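Local coordinates for Lin0431 protein (Listeria innocua, PDB 3LD7), which is of unknown function but belongs to the NusG domain II family, whose domain this fragment represents, at residues K70-A73 / G74-I77; E46-G49 / E50-R53. All coordinates share one frame; numbering follows the deposited sequence.

Interaction 1 (K70-A73 / G74-I77)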
loop_
_atom_site.group_PDB
_atom_site.type_symbol
_atom_site.label_atom_id
_atom_site.label_comp_id
_atom_site.label_asym_id
_atom_site.label_seq_id
_atom_site.Cartn_x
_atom_site.Cartn_y
_atom_site.Cartn_z
ATOM N N LYS A 70 -5.931 -4.079 3.593
ATOM C CA LYS A 70 -5.752 -5.320 2.843
ATOM C C LYS A 70 -4.731 -6.199 3.541
ATOM O O LYS A 70 -3.827 -5.699 4.220
ATOM C CB LYS A 70 -5.318 -5.041 1.403
ATOM C CG LYS A 70 -6.314 -4.236 0.614
ATOM C CD LYS A 70 -7.599 -5.011 0.366
ATOM C CE LYS A 70 -8.569 -4.144 -0.434
ATOM N NZ LYS A 70 -9.834 -4.884 -0.739
ATOM N N SER A 71 -4.870 -7.510 3.399
ATOM C CA SER A 71 -3.985 -8.411 4.126
ATOM C C SER A 71 -3.829 -9.796 3.508
ATOM O O SER A 71 -2.975 -10.570 3.934
ATOM C CB SER A 71 -4.464 -8.567 5.573
ATOM O OG SER A 71 -5.694 -9.288 5.611
ATOM N N LYS A 72 -4.645 -10.104 2.508
ATOM C CA LYS A 72 -4.668 -11.442 1.942
ATOM C C LYS A 72 -4.005 -11.552 0.575
ATOM O O LYS A 72 -4.006 -10.602 -0.200
ATOM C CB LYS A 72 -6.107 -11.947 1.846
ATOM C CG LYS A 72 -6.737 -12.202 3.205
ATOM C CD LYS A 72 -8.072 -12.919 3.064
ATOM C CE LYS A 72 -8.701 -13.187 4.424
ATOM N NZ LYS A 72 -7.834 -14.032 5.296
ATOM N N ALA A 73 -3.444 -12.722 0.285
ATOM C CA ALA A 73 -2.922 -13.005 -1.052
ATOM C C ALA A 73 -3.965 -12.677 -2.102
ATOM O O ALA A 73 -5.108 -13.116 -2.011
ATOM C CB ALA A 73 -2.506 -14.471 -1.168
ATOM N N GLY A 74 -3.556 -11.908 -3.103
ATOM C CA GLY A 74 -4.444 -11.499 -4.174
ATOM C C GLY A 74 -5.071 -10.140 -3.964
ATOM O O GLY A 74 -5.616 -9.564 -4.907
ATOM N N ASP A 75 -5.010 -9.622 -2.737
ATOM C CA ASP A 75 -5.515 -8.278 -2.467
ATOM C C ASP A 75 -4.677 -7.239 -3.179
ATOM O O ASP A 75 -3.463 -7.393 -3.298
ATOM C CB ASP A 75 -5.477 -7.958 -0.965
ATOM C CG ASP A 75 -6.587 -8.644 -0.183
ATOM O OD1 ASP A 75 -7.483 -9.302 -0.790
ATOM O OD2 ASP A 75 -6.558 -8.499 1.064
ATOM N N THR A 76 -5.331 -6.175 -3.632
ATOM C CA THR A 76 -4.645 -5.023 -4.206
ATOM C C THR A 76 -5.225 -3.726 -3.706
ATOM O O THR A 76 -6.368 -3.677 -3.223
ATOM C CB THR A 76 -4.764 -5.017 -5.749
ATOM O OG1 THR A 76 -6.154 -5.000 -6.139
ATOM C CG2 THR A 76 -4.097 -6.243 -6.339
ATOM N N ILE A 77 -4.422 -2.678 -3.816
ATOM C CA ILE A 77 -4.892 -1.311 -3.621
ATOM C C ILE A 77 -4.373 -0.499 -4.774
ATOM O O ILE A 77 -3.232 -0.660 -5.192
ATOM C CB ILE A 77 -4.343 -0.678 -2.312
ATOM C CG1 ILE A 77 -4.687 -1.556 -1.112
ATOM C CG2 ILE A 77 -4.934 0.733 -2.107
ATOM C CD1 ILE A 77 -3.949 -1.140 0.172
HETATM O O HOH W 1 -8.365 -6.043 -3.151
#
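Lys70 lays its aliphatic chain across Asp75 and Ile77. The chain bends at chi2 (-67°), and its CG meets Ile77 CG1 at 3.6 Å. Farther out, Lys70 CD passes the Asp75 carboxylate and CE comes near Thr76 O. The ammonium end does not reach that carboxylate: Lys70 NZ is 5.0 Å from Asp75 OD1. It donates instead to a water, 3.1 Å from NZ, that also accepts a hydrogen bond from Thr76 N.

Ser71 points its CB away and takes part through its backbone. Ser71 N donates to Asp75 OD2 at 3.0 Å, on the anti lone pair of that oxygen. Lys72 N donates to the same Asp75 OD2 at 2.9 Å, but from above the carboxylate plane. Two successive amides thus grip one oxygen and fix the carboxylate against the start of the turn. Asp75 CG stands beside its own backbone N (chi1 -76°), and this sends the carboxylate back toward Ser71 and Lys72.

Lys72 also opens a type II beta turn that runs to Asp75 and leads from the loop into strand 76-79. The turn is closed by Asp75 N donating to Lys72 O at 2.9 Å. Ala73 and Gly74 occupy its two central positions. Gly74 has positive phi (95°), where a CB would clash with Ala73 O.

Interaction 2 (E46-G49 / E50-R53); sequences EVDG and ERIR
Glu46 OE1 accepts two hydrogen bonds from one guanidinium group, from Arg53 NE and Arg53 NH2, each 2.8 Å away. The grip is side-on and forms a salt bridge. Both donors converge on this single oxygen, which sits at the guanidinium edge, nearly in its plane. The carboxylate is not coplanar with it: the two planes are 49° apart. NH2 meets OE1 on the syn side, while NE comes from above the carboxylate plane. Glu46 is extended, with CG anti to the backbone N (chi1 -177°). Arg53 is extended from CG to NE and runs alongside it, pointing the same way.

Their backbones pair as well. Glu46 N donates to Arg53 O at 2.9 Å, and Arg53 N returns the bond to Glu46 O. This is a hydrogen-bonded pair of the antiparallel beta hairpin formed by strands 42-48 and 51-57. A type II' turn from Asp48 to Arg51 connects the strands, with Gly49 and Glu50 at its centre. Gly49 has positive phi (58°), where a CB would clash with Glu50 N. The Glu50 CB points away from 46-49, although it still touches Gly49 C, and OE2 accepts a hydrogen bond from Gly26 N.

Asp48 and Arg51 make the second hydrogen-bonded pair, with Asp48 N 2.9 Å from Arg51 O. Their side chains share the sheet face of Glu46 and Arg53, and Trp69 lies on this face in a cation-pi contact with Arg51. The Asp48 OD2 to Arg51 NH2 salt bridge is long, at 3.7 Å. Between these pairs, Val47 and Ile52 form a non-hydrogen-bonded pair on the other face. Val47 CG2 packs on Ile52 CG1 at 3.8 Å, and Ile52 also meets Ala10 and Ile12 of strand 8-14.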
loop_
_atom_site.group_PDB
_atom_site.type_symbol
_atom_site.label_atom_id
_atom_site.label_comp_id
_atom_site.label_asym_id
_atom_site.label_seq_id
_atom_site.Cartn_x
_atom_site.Cartn_y
_atom_site.Cartn_z
ATOM N N GLU A 46 0.309 2.984 5.377
ATOM C CA GLU A 46 0.319 2.545 6.762
ATOM C C GLU A 46 0.306 1.039 6.803
ATOM O O GLU A 46 -0.552 0.397 6.193
ATOM C CB GLU A 46 -0.900 3.105 7.523
ATOM C CG GLU A 46 -0.902 2.729 8.997
ATOM C CD GLU A 46 -2.128 3.258 9.738
ATOM O OE1 GLU A 46 -3.024 3.835 9.082
ATOM O OE2 GLU A 46 -2.189 3.111 10.975
ATOM N N VAL A 47 1.252 0.474 7.547
ATOM C CA VAL A 47 1.244 -0.939 7.850
ATOM C C VAL A 47 0.999 -1.055 9.339
ATOM O O VAL A 47 1.710 -0.461 10.138
ATOM C CB VAL A 47 2.583 -1.597 7.470
ATOM C CG1 VAL A 47 2.584 -3.059 7.856
ATOM C CG2 VAL A 47 2.804 -1.438 5.959
ATOM N N ASP A 48 -0.049 -1.772 9.713
ATOM C CA ASP A 48 -0.365 -1.967 11.113
ATOM C C ASP A 48 -0.554 -3.451 11.330
ATOM O O ASP A 48 -1.471 -4.050 10.768
ATOM C CB ASP A 48 -1.637 -1.196 11.482
ATOM C CG ASP A 48 -1.903 -1.210 12.971
ATOM O OD1 ASP A 48 -1.258 -0.436 13.707
ATOM O OD2 ASP A 48 -2.764 -1.997 13.399
ATOM N N GLY A 49 0.318 -4.067 12.129
ATOM C CA GLY A 49 0.285 -5.507 12.240
ATOM C C GLY A 49 0.474 -6.093 10.862
ATOM O O GLY A 49 1.421 -5.720 10.146
ATOM N N GLU A 50 -0.418 -7.014 10.485
ATOM C CA GLU A 50 -0.266 -7.727 9.211
ATOM C C GLU A 50 -1.109 -7.138 8.097
ATOM O O GLU A 50 -1.377 -7.811 7.108
ATOM C CB GLU A 50 -0.563 -9.220 9.395
ATOM C CG GLU A 50 0.243 -9.778 10.553
ATOM C CD GLU A 50 0.310 -11.294 10.613
ATOM O OE1 GLU A 50 -0.475 -11.984 9.906
ATOM O OE2 GLU A 50 1.155 -11.793 11.405
ATOM N N ARG A 51 -1.560 -5.897 8.273
ATOM C CA ARG A 51 -2.438 -5.250 7.283
ATOM C C ARG A 51 -1.800 -3.986 6.730
ATOM O O ARG A 51 -0.966 -3.329 7.399
ATOM C CB ARG A 51 -3.779 -4.839 7.927
ATOM C CG ARG A 51 -4.545 -5.885 8.671
ATOM C CD ARG A 51 -5.823 -5.249 9.263
ATOM N NE ARG A 51 -5.502 -4.215 10.257
ATOM C CZ ARG A 51 -6.385 -3.361 10.773
ATOM N NH1 ARG A 51 -7.652 -3.406 10.392
ATOM N NH2 ARG A 51 -5.995 -2.459 11.673
ATOM N N ILE A 52 -2.199 -3.612 5.523
ATOM C CA ILE A 52 -1.691 -2.395 4.911
ATOM C C ILE A 52 -2.840 -1.594 4.303
ATOM O O ILE A 52 -3.833 -2.171 3.846
ATOM C CB ILE A 52 -0.619 -2.728 3.844
ATOM C CG1 ILE A 52 0.046 -1.455 3.309
ATOM C CG2 ILE A 52 -1.192 -3.626 2.739
ATOM C CD1 ILE A 52 1.256 -1.747 2.413
ATOM N N ARG A 53 -2.716 -0.271 4.312
ATOM C CA ARG A 53 -3.681 0.582 3.622
ATOM C C ARG A 53 -3.025 1.861 3.172
ATOM O O ARG A 53 -1.927 2.209 3.633
ATOM C CB ARG A 53 -4.855 0.967 4.534
ATOM C CG ARG A 53 -4.491 1.931 5.668
ATOM C CD ARG A 53 -5.713 2.375 6.458
ATOM N NE ARG A 53 -5.332 3.125 7.643
ATOM C CZ ARG A 53 -6.187 3.515 8.582
ATOM N NH1 ARG A 53 -7.496 3.278 8.447
ATOM N NH2 ARG A 53 -5.731 4.142 9.653
#

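From the N terminus, interaction 2 comes first. It closes the tight turn between strands 42-48 and 51-57 of the three-stranded sheet. The chain then passes through helix 63-67 to interaction 1, which turns the loop into strand 76-79, an outer strand of the four-stranded sheet. The two contacts follow in series, neither nested nor crossing. They nevertheless touch: Lys70 N lies 2.8 Å from Ile52 O, a probable hydrogen bond, and Ser71 CB packs on Glu50 O. Ile77 CD1 also rests near Ile52 O. Residues 70-77 therefore connect strand 51-57 of one sheet with strand 84-90 of the other, where Gly74 and Asp75 bond to Ile88.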